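Local coordinates for protein transcriptional regulator (Streptococcus pneumoniae, PDB 2GNP) that probably regulates transcription in response to a sugar or sugar phosphate, sensed through a putative sugar-binding domain with a Rossmann-like fold, at residues F86-A90 against L144-W148; N58-S64 against D150-V156; Y15-Y20 against V259-D263; F195-K200 against S239-L245; E26-N30 against R42-V46. One frame throughout, in Å; residues are numbered along the deposited sequence.

Interaction 1: F86-A90 against L144-W148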
# COMPACT_ATOMS: atom_id res chain seq x y z
N PHE A 86 7.55 13.78 -4.44
CA PHE A 86 6.71 12.57 -4.51
C PHE A 86 7.36 11.60 -5.50
O PHE A 86 7.81 12.02 -6.56
CB PHE A 86 5.32 12.97 -5.07
CG PHE A 86 4.50 13.76 -4.05
CD1 PHE A 86 4.35 15.15 -4.16
CD2 PHE A 86 4.00 13.11 -2.92
CE1 PHE A 86 3.70 15.85 -3.14
CE2 PHE A 86 3.25 13.79 -1.95
CZ PHE A 86 3.10 15.16 -2.07
N TYR A 87 7.33 10.31 -5.16
CA TYR A 87 8.00 9.22 -5.91
C TYR A 87 6.99 8.07 -6.03
O TYR A 87 6.09 7.93 -5.19
CB TYR A 87 9.23 8.69 -5.16
CG TYR A 87 10.25 9.76 -4.90
CD1 TYR A 87 10.16 10.49 -3.72
CD2 TYR A 87 11.26 10.05 -5.82
CE1 TYR A 87 11.10 11.53 -3.45
CE2 TYR A 87 12.20 11.07 -5.55
CZ TYR A 87 12.07 11.80 -4.36
OH TYR A 87 12.97 12.82 -4.10
N PRO A 88 7.14 7.23 -7.08
CA PRO A 88 6.37 5.98 -7.19
C PRO A 88 7.10 4.89 -6.43
O PRO A 88 8.34 4.78 -6.53
CB PRO A 88 6.40 5.68 -8.72
CG PRO A 88 7.78 6.26 -9.22
CD PRO A 88 7.99 7.52 -8.24
N LEU A 89 6.34 4.09 -5.69
CA LEU A 89 6.87 2.90 -5.01
C LEU A 89 6.84 1.69 -5.97
O LEU A 89 7.62 0.72 -5.81
CB LEU A 89 6.09 2.55 -3.77
CG LEU A 89 6.20 3.64 -2.66
CD1 LEU A 89 5.11 3.28 -1.66
CD2 LEU A 89 7.63 3.66 -2.05
N ALA A 90 5.93 1.73 -6.91
CA ALA A 90 5.65 0.63 -7.80
C ALA A 90 4.61 1.13 -8.81
O ALA A 90 3.72 1.94 -8.44
CB ALA A 90 5.09 -0.57 -7.00
N LEU A 144 15.92 7.23 -8.53
CA LEU A 144 14.67 6.67 -7.99
C LEU A 144 15.06 5.51 -7.04
O LEU A 144 14.62 5.44 -5.90
CB LEU A 144 13.77 6.20 -9.13
CG LEU A 144 12.29 6.06 -8.76
CD1 LEU A 144 11.59 5.02 -9.51
CD2 LEU A 144 11.85 6.24 -7.29
N LYS A 145 15.97 4.64 -7.50
CA LYS A 145 16.48 3.55 -6.64
C LYS A 145 16.99 4.02 -5.31
O LYS A 145 16.69 3.41 -4.29
CB LYS A 145 17.63 2.82 -7.38
CG LYS A 145 18.29 1.66 -6.56
CD LYS A 145 19.19 0.77 -7.45
CE LYS A 145 19.75 -0.41 -6.64
NZ LYS A 145 20.32 -1.45 -7.58
N ASN A 146 17.77 5.10 -5.32
CA ASN A 146 18.34 5.68 -4.10
C ASN A 146 17.26 6.29 -3.22
O ASN A 146 17.29 6.15 -2.03
CB ASN A 146 19.40 6.72 -4.43
CG ASN A 146 20.71 6.06 -4.94
OD1 ASN A 146 20.92 4.87 -4.71
ND2 ASN A 146 21.58 6.86 -5.56
N SER A 147 16.32 6.96 -3.86
CA SER A 147 15.23 7.57 -3.15
C SER A 147 14.36 6.54 -2.41
O SER A 147 13.89 6.80 -1.31
CB SER A 147 14.40 8.50 -4.08
OG SER A 147 15.14 9.69 -4.45
N TRP A 148 14.17 5.34 -2.98
CA TRP A 148 13.49 4.28 -2.23
C TRP A 148 14.15 3.89 -0.91
O TRP A 148 13.49 3.29 -0.06
CB TRP A 148 13.37 3.03 -3.10
CG TRP A 148 12.37 3.07 -4.21
CD1 TRP A 148 11.22 3.89 -4.31
CD2 TRP A 148 12.32 2.19 -5.32
NE1 TRP A 148 10.53 3.59 -5.44
CE2 TRP A 148 11.19 2.55 -6.10
CE3 TRP A 148 13.17 1.13 -5.78
CZ2 TRP A 148 10.85 1.91 -7.28
CZ3 TRP A 148 12.82 0.49 -6.99
CH2 TRP A 148 11.68 0.87 -7.72
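The ring of Y87 lies with one face over the side chain of S147. S147 CB sits 4.0 Å from the ring centroid, 23° off the ring normal, which makes a CH-pi contact. The hydroxyl of S147 is engaged elsewhere: it bonds to N143 O, one turn back in its own helix, and to K60 NZ. L144 packs on both Y87 and P88. Its CD2 is 4.1 Å from Y87 CD2, and its CD1 is 4.0 Å from P88 CG.

The one hydrogen bond across the contact runs 2.7 Å from W148 NE1 to P88 O and is nearly straight, at 171°. The indole therefore meets the strand end with its edge. The bond ties the carbonyl at the end of strand 85-88 to W148. L89 CD2 packs 4.2 Å from W148 CD1 beside this bond. All six touching residues are buried.

The contact seats helix 142-147 against the C-terminal end of strand 85-88, in the Rossmann-like sheet. P88 also touches V102 and I106 of helix 102-113. L89 reaches A154 and V156 of strand 153-160, and Y87 pairs through its backbone with I61 and F63 of strand 60-63.

Interaction 2: N58-S64 against D150-V156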
# COMPACT_ATOMS: atom_id res chain seq x y z
N ASN A 58 10.15 19.49 3.23
CA ASN A 58 11.37 18.76 2.89
C ASN A 58 11.16 17.23 2.74
O ASN A 58 12.10 16.51 2.40
CB ASN A 58 12.49 19.04 3.90
CG ASN A 58 12.84 20.50 3.99
OD1 ASN A 58 12.97 21.19 2.96
ND2 ASN A 58 13.01 20.98 5.22
N MSE A 59 9.96 16.74 2.96
CA MSE A 59 9.75 15.28 2.98
C MSE A 59 9.73 14.62 1.59
O MSE A 59 9.30 15.26 0.62
CB MSE A 59 8.46 15.00 3.69
CG MSE A 59 8.64 15.25 5.19
SE MSE A 59 7.15 14.43 5.94
CE MSE A 59 7.66 14.44 7.83
N LYS A 60 10.23 13.36 1.54
CA LYS A 60 10.23 12.50 0.37
C LYS A 60 9.14 11.47 0.63
O LYS A 60 9.20 10.75 1.64
CB LYS A 60 11.60 11.83 0.22
CG LYS A 60 12.70 12.85 -0.11
CD LYS A 60 14.04 12.15 -0.26
CE LYS A 60 14.20 11.68 -1.67
NZ LYS A 60 15.62 11.30 -1.92
N ILE A 61 8.14 11.44 -0.28
CA ILE A 61 6.95 10.66 -0.03
C ILE A 61 6.72 9.72 -1.21
O ILE A 61 6.64 10.19 -2.35
CB ILE A 61 5.70 11.59 0.21
CG1 ILE A 61 5.91 12.54 1.41
CG2 ILE A 61 4.44 10.77 0.36
CD1 ILE A 61 4.96 13.76 1.44
N GLY A 62 6.63 8.42 -0.93
CA GLY A 62 6.33 7.38 -1.98
C GLY A 62 4.86 6.98 -2.01
O GLY A 62 4.24 6.86 -0.97
N PHE A 63 4.29 6.77 -3.21
CA PHE A 63 2.90 6.29 -3.31
C PHE A 63 2.91 4.97 -4.07
O PHE A 63 3.72 4.81 -5.02
CB PHE A 63 2.05 7.26 -4.14
CG PHE A 63 1.21 8.16 -3.28
CD1 PHE A 63 1.82 9.07 -2.46
CD2 PHE A 63 -0.18 8.01 -3.21
CE1 PHE A 63 1.06 9.89 -1.62
CE2 PHE A 63 -0.97 8.83 -2.35
CZ PHE A 63 -0.33 9.77 -1.58
N SER A 64 1.98 4.08 -3.71
CA SER A 64 1.63 2.96 -4.61
C SER A 64 0.37 3.37 -5.43
O SER A 64 0.19 4.54 -5.83
CB SER A 64 1.48 1.63 -3.85
OG SER A 64 1.46 0.54 -4.72
N ASP A 150 15.56 6.15 1.13
CA ASP A 150 15.49 7.21 2.11
C ASP A 150 14.18 8.04 2.09
O ASP A 150 14.16 9.26 2.38
CB ASP A 150 16.77 8.05 2.10
CG ASP A 150 16.72 9.12 1.11
OD1 ASP A 150 16.22 8.86 0.00
OD2 ASP A 150 17.15 10.24 1.48
N LEU A 151 13.08 7.34 1.83
CA LEU A 151 11.78 8.01 1.90
C LEU A 151 11.39 8.29 3.34
O LEU A 151 11.75 7.56 4.28
CB LEU A 151 10.71 7.13 1.31
CG LEU A 151 10.86 6.98 -0.21
CD1 LEU A 151 9.72 6.00 -0.63
CD2 LEU A 151 10.82 8.29 -1.02
N ASP A 152 10.66 9.39 3.51
CA ASP A 152 10.10 9.74 4.81
C ASP A 152 8.74 9.07 5.07
O ASP A 152 8.46 8.67 6.19
CB ASP A 152 9.92 11.25 4.93
CG ASP A 152 11.25 11.97 4.91
OD1 ASP A 152 12.01 11.82 5.89
OD2 ASP A 152 11.59 12.59 3.90
N ILE A 153 7.91 9.04 4.03
CA ILE A 153 6.54 8.51 4.17
C ILE A 153 6.31 7.62 2.96
O ILE A 153 6.83 7.90 1.90
CB ILE A 153 5.52 9.62 4.13
CG1 ILE A 153 5.70 10.51 5.38
CG2 ILE A 153 4.09 9.03 4.00
CD1 ILE A 153 4.82 11.79 5.24
N ALA A 154 5.63 6.51 3.19
CA ALA A 154 5.08 5.71 2.05
C ALA A 154 3.58 5.68 2.29
O ALA A 154 3.15 5.56 3.43
CB ALA A 154 5.60 4.33 2.08
N VAL A 155 2.81 5.72 1.21
CA VAL A 155 1.33 5.61 1.24
C VAL A 155 0.98 4.48 0.31
O VAL A 155 1.24 4.60 -0.86
CB VAL A 155 0.63 6.92 0.83
CG1 VAL A 155 -0.91 6.88 1.19
CG2 VAL A 155 1.31 8.12 1.59
N VAL A 156 0.31 3.44 0.85
CA VAL A 156 0.10 2.21 0.06
C VAL A 156 -1.31 1.61 0.32
O VAL A 156 -1.91 1.79 1.39
CB VAL A 156 1.17 1.13 0.40
CG1 VAL A 156 2.58 1.66 0.16
CG2 VAL A 156 0.98 0.56 1.83
O HOH W 1 13.44 14.41 3.73
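Strands 60-63 and 153-156 run parallel, with their axes 17° apart. G62 N gives to I153 O at 2.9 Å, and G62 O takes V155 N at 2.8 Å. S64 N gives to V155 O at 3.0 Å. K60 O accepts twice, from D152 N at 2.7 Å and from I153 N at 3.2 Å. On the other edge, the backbone of I61 bonds to H85 and Y87, and that of F63 to Y87.

At the strand start a side chain replaces the backbone acceptor: D152 OD2 takes K60 N at 2.8 Å. A water lies 2.6 Å from D152 OD2 and 2.8 Å from N58 O, within hydrogen-bonding reach of both. K60 NZ forms a salt bridge with D150 OD1 at 3.2 Å and also bonds to S147 OG.

I61, F63, I153 and V155 share one face, on which helices 36-54 and 67-75 pack. V155 CB makes a CH-pi contact, 3.8 Å from the F63 centroid. Parallel strands paired under helices are typical of a Rossmann-like alpha/beta core.

Interaction 3: Y15-Y20 against V259-D263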
# COMPACT_ATOMS: atom_id res chain seq x y z
N TYR A 15 -4.91 -2.45 21.96
CA TYR A 15 -4.81 -3.90 21.95
C TYR A 15 -4.15 -4.43 20.67
O TYR A 15 -3.19 -5.24 20.72
CB TYR A 15 -6.19 -4.53 22.15
CG TYR A 15 -6.21 -6.02 22.05
CD1 TYR A 15 -6.58 -6.65 20.84
CD2 TYR A 15 -5.92 -6.82 23.17
CE1 TYR A 15 -6.63 -8.03 20.73
CE2 TYR A 15 -5.99 -8.20 23.07
CZ TYR A 15 -6.33 -8.80 21.85
OH TYR A 15 -6.40 -10.17 21.73
N VAL A 16 -4.61 -3.93 19.52
CA VAL A 16 -4.13 -4.42 18.23
C VAL A 16 -2.71 -3.85 18.02
O VAL A 16 -1.82 -4.55 17.52
CB VAL A 16 -5.09 -3.96 17.07
CG1 VAL A 16 -4.43 -4.20 15.66
CG2 VAL A 16 -6.46 -4.61 17.18
N LYS A 17 -2.47 -2.59 18.37
CA LYS A 17 -1.09 -2.03 18.25
C LYS A 17 -0.07 -2.84 19.06
O LYS A 17 1.01 -3.14 18.57
CB LYS A 17 -1.02 -0.58 18.64
CG LYS A 17 -1.64 0.30 17.61
CD LYS A 17 -1.43 1.73 17.96
CE LYS A 17 -2.28 2.11 19.12
NZ LYS A 17 -2.27 3.61 19.40
N GLU A 18 -0.39 -3.14 20.31
CA GLU A 18 0.55 -3.90 21.14
C GLU A 18 0.68 -5.36 20.61
O GLU A 18 1.80 -5.94 20.60
CB GLU A 18 0.08 -3.85 22.59
CG GLU A 18 1.14 -4.25 23.61
CD GLU A 18 1.33 -5.76 23.67
OE1 GLU A 18 2.48 -6.16 23.98
OE2 GLU A 18 0.34 -6.53 23.38
N LYS A 19 -0.41 -5.91 20.10
CA LYS A 19 -0.41 -7.31 19.63
C LYS A 19 0.58 -7.51 18.48
O LYS A 19 1.31 -8.50 18.43
CB LYS A 19 -1.82 -7.83 19.28
CG LYS A 19 -1.87 -9.32 18.86
CD LYS A 19 -3.28 -9.76 18.56
CE LYS A 19 -3.43 -11.24 18.25
NZ LYS A 19 -3.25 -12.05 19.53
N TYR A 20 0.56 -6.57 17.53
CA TYR A 20 1.37 -6.69 16.31
C TYR A 20 2.56 -5.79 16.28
O TYR A 20 3.32 -5.79 15.31
CB TYR A 20 0.49 -6.46 15.08
CG TYR A 20 -0.61 -7.47 14.99
CD1 TYR A 20 -1.93 -7.13 15.30
CD2 TYR A 20 -0.32 -8.79 14.65
CE1 TYR A 20 -2.97 -8.09 15.24
CE2 TYR A 20 -1.32 -9.75 14.56
CZ TYR A 20 -2.66 -9.42 14.86
OH TYR A 20 -3.71 -10.35 14.82
N VAL A 259 -9.50 -10.11 11.25
CA VAL A 259 -8.05 -10.33 11.31
C VAL A 259 -7.73 -11.04 12.64
O VAL A 259 -6.99 -12.03 12.66
CB VAL A 259 -7.27 -8.99 11.19
CG1 VAL A 259 -5.80 -9.12 11.65
CG2 VAL A 259 -7.37 -8.47 9.76
N LEU A 260 -8.29 -10.53 13.72
CA LEU A 260 -8.06 -11.10 15.05
C LEU A 260 -8.56 -12.55 15.15
O LEU A 260 -7.84 -13.45 15.64
CB LEU A 260 -8.69 -10.21 16.11
CG LEU A 260 -7.94 -8.88 16.37
CD1 LEU A 260 -8.81 -7.99 17.24
CD2 LEU A 260 -6.55 -9.07 16.97
N GLU A 261 -9.76 -12.77 14.62
CA GLU A 261 -10.36 -14.08 14.55
C GLU A 261 -9.49 -15.05 13.75
O GLU A 261 -9.19 -16.16 14.23
CB GLU A 261 -11.73 -14.01 13.92
CG GLU A 261 -12.43 -15.39 14.01
CD GLU A 261 -13.80 -15.41 13.35
OE1 GLU A 261 -13.95 -16.06 12.29
OE2 GLU A 261 -14.72 -14.76 13.90
N GLU A 262 -9.09 -14.66 12.55
CA GLU A 262 -8.18 -15.49 11.76
C GLU A 262 -6.85 -15.77 12.45
O GLU A 262 -6.32 -16.92 12.40
CB GLU A 262 -7.95 -14.86 10.38
CG GLU A 262 -7.23 -15.79 9.46
CD GLU A 262 -7.42 -15.41 8.03
OE1 GLU A 262 -8.58 -15.33 7.58
OE2 GLU A 262 -6.40 -15.18 7.35
N ASP A 263 -6.27 -14.76 13.09
CA ASP A 263 -5.01 -14.95 13.79
C ASP A 263 -5.20 -15.98 14.93
O ASP A 263 -4.33 -16.80 15.17
CB ASP A 263 -4.50 -13.63 14.37
CG ASP A 263 -3.00 -13.64 14.69
OD1 ASP A 263 -2.57 -12.63 15.29
OD2 ASP A 263 -2.27 -14.61 14.36
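Y20 OH donates a hydrogen bond of 2.6 Å to D263 OD1. The other carboxylate oxygen, D263 OD2, forms a salt bridge with R242 of helix 234-242. D263 is thus held by two helices at once. K19 adds a looser charge: its NZ is 4.3 Å from D263 OD1, beyond a salt bridge, while its CE comes within 3.4 Å of the same oxygen.

L260 is a knob in a hole formed by Y15, V16, K19 and Y20. L260 CD2 is 3.7 Å from K19 CD and 3.9 Å from Y15 CE1, at the edge of that ring. L260 CD1 reaches V16 CG2 at 4.1 Å. V259 CG1 lies 4.0 Å from Y20 OH and also faces helix 234-242.

The local helix axes are 12.8 Å apart and 39° from parallel. The long reach of the tyrosine, lysine and leucine side chains spans this gap. The arrangement is a single knob-into-hole contact between the N-terminal and C-terminal helices of the alpha/beta domain.

Interaction 4: F195-K200 against S239-L245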
# COMPACT_ATOMS: atom_id res chain seq x y z
N PHE A 195 3.07 -11.92 -1.19
CA PHE A 195 3.54 -12.60 0.04
C PHE A 195 2.59 -13.68 0.51
O PHE A 195 1.40 -13.71 0.13
CB PHE A 195 3.76 -11.58 1.15
CG PHE A 195 2.59 -10.64 1.36
CD1 PHE A 195 2.67 -9.31 0.92
CD2 PHE A 195 1.41 -11.09 1.92
CE1 PHE A 195 1.57 -8.41 1.14
CE2 PHE A 195 0.33 -10.24 2.12
CZ PHE A 195 0.42 -8.88 1.70
N ASP A 196 3.14 -14.56 1.36
CA ASP A 196 2.36 -15.61 1.99
C ASP A 196 1.70 -15.18 3.30
O ASP A 196 1.63 -13.98 3.64
CB ASP A 196 3.26 -16.84 2.18
CG ASP A 196 4.28 -16.67 3.30
OD1 ASP A 196 4.28 -15.64 4.04
OD2 ASP A 196 5.07 -17.62 3.52
N SER A 197 1.16 -16.14 4.05
CA SER A 197 0.35 -15.80 5.26
C SER A 197 1.12 -15.15 6.40
O SER A 197 0.49 -14.67 7.37
CB SER A 197 -0.33 -17.07 5.80
OG SER A 197 0.63 -17.89 6.41
N LYS A 198 2.46 -15.17 6.31
CA LYS A 198 3.36 -14.61 7.32
C LYS A 198 4.04 -13.33 6.80
O LYS A 198 4.91 -12.75 7.45
CB LYS A 198 4.46 -15.62 7.60
CG LYS A 198 3.97 -16.83 8.44
CD LYS A 198 5.22 -17.71 8.75
CE LYS A 198 5.03 -18.60 9.98
NZ LYS A 198 3.71 -19.31 9.94
N GLY A 199 3.63 -12.90 5.60
CA GLY A 199 4.09 -11.65 5.01
C GLY A 199 5.47 -11.76 4.40
O GLY A 199 6.16 -10.76 4.18
N LYS A 200 5.85 -13.00 4.07
CA LYS A 200 7.10 -13.24 3.35
C LYS A 200 6.92 -13.34 1.83
O LYS A 200 5.99 -13.97 1.37
CB LYS A 200 7.78 -14.49 3.93
CG LYS A 200 8.83 -14.10 4.99
CD LYS A 200 8.56 -12.72 5.72
CE LYS A 200 9.43 -11.49 5.23
NZ LYS A 200 8.78 -10.26 4.52
N SER A 239 -1.13 -10.69 7.23
CA SER A 239 0.26 -10.95 6.75
C SER A 239 1.14 -9.73 6.96
O SER A 239 2.24 -9.78 7.52
CB SER A 239 0.32 -11.31 5.29
OG SER A 239 -0.33 -12.52 4.99
N VAL A 240 0.61 -8.60 6.51
CA VAL A 240 1.34 -7.31 6.61
C VAL A 240 1.61 -6.98 8.08
O VAL A 240 2.72 -6.52 8.43
CB VAL A 240 0.45 -6.24 5.92
CG1 VAL A 240 0.95 -4.90 6.26
CG2 VAL A 240 0.46 -6.51 4.35
N LEU A 241 0.63 -7.21 8.95
CA LEU A 241 0.82 -6.98 10.39
C LEU A 241 1.92 -7.91 10.97
O LEU A 241 2.79 -7.48 11.75
CB LEU A 241 -0.48 -7.20 11.12
CG LEU A 241 -1.53 -6.16 10.79
CD1 LEU A 241 -2.86 -6.53 11.46
CD2 LEU A 241 -1.01 -4.81 11.30
N ARG A 242 1.78 -9.21 10.67
CA ARG A 242 2.77 -10.25 11.05
C ARG A 242 4.22 -9.92 10.73
O ARG A 242 5.07 -10.11 11.62
CB ARG A 242 2.40 -11.62 10.46
CG ARG A 242 1.40 -12.30 11.34
CD ARG A 242 0.81 -13.51 10.60
NE ARG A 242 -0.15 -14.22 11.46
CZ ARG A 242 -0.84 -15.28 11.06
NH1 ARG A 242 -0.68 -15.72 9.82
NH2 ARG A 242 -1.67 -15.92 11.87
N ALA A 243 4.47 -9.42 9.52
CA ALA A 243 5.82 -9.12 9.02
C ALA A 243 6.20 -7.67 9.25
O ALA A 243 7.29 -7.21 8.86
CB ALA A 243 5.89 -9.48 7.55
N ASN A 244 5.29 -6.92 9.90
CA ASN A 244 5.54 -5.48 10.17
C ASN A 244 5.96 -4.74 8.92
O ASN A 244 6.91 -3.96 8.94
CB ASN A 244 6.57 -5.27 11.29
CG ASN A 244 6.11 -5.85 12.60
OD1 ASN A 244 6.56 -6.91 13.02
ND2 ASN A 244 5.21 -5.16 13.26
N LEU A 245 5.29 -5.04 7.81
CA LEU A 245 5.62 -4.40 6.50
C LEU A 245 5.30 -2.92 6.45
O LEU A 245 5.98 -2.20 5.73
CB LEU A 245 5.02 -5.09 5.29
CG LEU A 245 5.38 -6.59 5.20
CD1 LEU A 245 4.72 -7.26 3.95
CD2 LEU A 245 6.93 -6.79 5.13
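G199 comes so close to helix 234-242 that a side chain would not fit. A CB there would clash with both S239 O and A243 CB. Its CA lies 3.6 Å from S239 O, and its phi is positive. The fit brings the CA atoms of G199 and S239 within 4.3 Å.

G199 closes a type I beta turn that begins at D196, with G199 N bonded to D196 O at 3.0 Å. D196 OD1 takes K198 N at 2.9 Å, an Asx turn, and K200 N at 3.1 Å. The turn follows strand 193-195, an edge hairpin strand of the alpha/beta sheet, and lies against the C-terminal end of the helix. That end finishes in a Schellman motif, with N244 at positive phi.

R242 NH1 donates a 2.9 Å hydrogen bond to S197 O, while R242 NH2 forms a salt bridge with D263. S239 OG lies 2.8 Å from D196 O. F195, just before the turn, is buried: its CE2 is 3.3 Å from S239 CB, its CZ is 3.6 Å from V240 CG2, and its CD1 is 4.2 Å from L245 CD1. A243 CB fits 3.4 Å from K198 O and 3.6 Å from G199 O.

Interaction 5: E26-N30 against R42-V46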
# COMPACT_ATOMS: atom_id res chain seq x y z
N GLU A 26 -5.73 3.61 13.10
CA GLU A 26 -7.09 4.16 13.22
C GLU A 26 -8.05 3.10 12.76
O GLU A 26 -7.90 2.56 11.65
CB GLU A 26 -7.31 5.45 12.41
CG GLU A 26 -6.62 6.72 13.00
CD GLU A 26 -5.12 6.80 12.72
OE1 GLU A 26 -4.68 6.27 11.67
OE2 GLU A 26 -4.39 7.44 13.52
N ILE A 27 -9.05 2.78 13.61
CA ILE A 27 -10.09 1.82 13.25
C ILE A 27 -11.39 2.63 13.08
O ILE A 27 -11.90 3.20 14.06
CB ILE A 27 -10.30 0.70 14.35
CG1 ILE A 27 -9.01 -0.11 14.58
CG2 ILE A 27 -11.43 -0.20 13.96
CD1 ILE A 27 -9.07 -0.93 15.86
N ILE A 28 -11.88 2.67 11.85
CA ILE A 28 -13.19 3.30 11.55
C ILE A 28 -14.34 2.37 11.92
O ILE A 28 -14.39 1.23 11.45
CB ILE A 28 -13.31 3.73 10.05
CG1 ILE A 28 -12.39 4.91 9.74
CG2 ILE A 28 -14.76 4.17 9.68
CD1 ILE A 28 -11.03 4.62 9.73
N PRO A 29 -15.32 2.87 12.70
CA PRO A 29 -16.46 2.05 13.06
C PRO A 29 -17.37 1.80 11.86
O PRO A 29 -17.43 2.66 10.95
CB PRO A 29 -17.19 2.90 14.10
CG PRO A 29 -16.87 4.31 13.73
CD PRO A 29 -15.40 4.23 13.27
N ASN A 30 -18.03 0.64 11.84
CA ASN A 30 -19.00 0.38 10.80
C ASN A 30 -20.37 0.71 11.42
O ASN A 30 -20.62 0.34 12.57
CB ASN A 30 -18.96 -1.09 10.38
CG ASN A 30 -17.62 -1.47 9.72
OD1 ASN A 30 -16.66 -1.83 10.40
ND2 ASN A 30 -17.56 -1.33 8.41
N ARG A 42 -15.96 7.61 4.79
CA ARG A 42 -15.59 7.80 6.18
C ARG A 42 -14.13 7.42 6.38
O ARG A 42 -13.40 8.14 7.05
CB ARG A 42 -16.46 6.94 7.07
CG ARG A 42 -16.46 7.39 8.56
CD ARG A 42 -17.85 7.11 9.26
NE ARG A 42 -18.10 5.71 9.20
CZ ARG A 42 -19.21 5.12 8.82
NH1 ARG A 42 -20.36 5.79 8.51
NH2 ARG A 42 -19.17 3.82 8.78
N ILE A 43 -13.74 6.31 5.76
CA ILE A 43 -12.37 5.80 5.87
C ILE A 43 -11.46 6.78 5.14
O ILE A 43 -10.42 7.17 5.67
CB ILE A 43 -12.26 4.37 5.28
CG1 ILE A 43 -13.01 3.36 6.16
CG2 ILE A 43 -10.78 3.96 5.11
CD1 ILE A 43 -13.18 2.01 5.52
N SER A 44 -11.87 7.19 3.95
CA SER A 44 -11.05 8.11 3.14
C SER A 44 -10.81 9.44 3.81
O SER A 44 -9.72 10.02 3.67
CB SER A 44 -11.66 8.34 1.75
OG SER A 44 -11.72 7.15 1.03
N GLN A 45 -11.82 9.98 4.52
CA GLN A 45 -11.64 11.28 5.18
C GLN A 45 -10.66 11.19 6.34
O GLN A 45 -9.86 12.08 6.58
CB GLN A 45 -13.01 11.83 5.64
CG GLN A 45 -12.93 13.20 6.19
CD GLN A 45 -12.43 14.22 5.15
OE1 GLN A 45 -11.40 14.86 5.36
NE2 GLN A 45 -13.12 14.34 4.03
N VAL A 46 -10.75 10.09 7.09
CA VAL A 46 -9.86 9.89 8.23
C VAL A 46 -8.44 9.81 7.66
O VAL A 46 -7.54 10.54 8.12
CB VAL A 46 -10.24 8.65 8.99
CG1 VAL A 46 -9.09 8.23 9.97
CG2 VAL A 46 -11.60 8.88 9.75
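This is a strand-to-helix contact within one beta-alpha unit of the Rossmann-like domain. Strand 24-28 leads through a short connection into helix 36-54, which packs back on the strand. The two run almost antiparallel, with the local axes 155° apart and 9.3 Å from each other.

The apolar part centres on I28. Its CA-to-CB bond points toward the helix, and I28 has the largest covered area of any residue here. I28 CB is 3.9 Å from I43 CG1, and I28 CG1 is 4.0 Å from V46 CG2. E26 adds its aliphatic part, with CB 4.1 Å from V46 CG1. The spacing follows the two structures: E26 and I28 are two apart on the strand, and I43 and V46 are three apart on the helix. I27 points the other way, to M9 and L12 of helix 5-20 and I256 of helix 253-264.

The polar part lies at the margins. E26 OE1 bonds to H248 NE2 on the neighbouring strand. The main partner of R42 is D34, which makes a salt bridge to R42 NH2 from the connection between strand and helix.

The arginine also leans on the strand end. R42 NE is 3.7 Å from I28 CG2, near the guanidinium plane. R42 NH2 gives P29 O a weak hydrogen bond of 3.0 Å, bent to 135°.

How the interactions relate
From the N terminus, helix 5-20 opens interaction 3, which closes only at helix 253-264. The other four contacts nest inside this long loop. Interaction 5 closes first and links strand 24-28 to helix 36-54. Interaction 2 then joins strand 60-63 to strand 153-160, and interaction 1 nests within it. Those two touch through backbone pairing of the neighbouring strands 60-63 and 85-88. Interaction 4 follows in series and joins the turn after strand 193-195 to helix 234-242. It touches interaction 3 through the R242-D263 salt bridge and the bond from N244 ND2 to Y20 O. Interactions 1, 2 and 5 all reach one sheet.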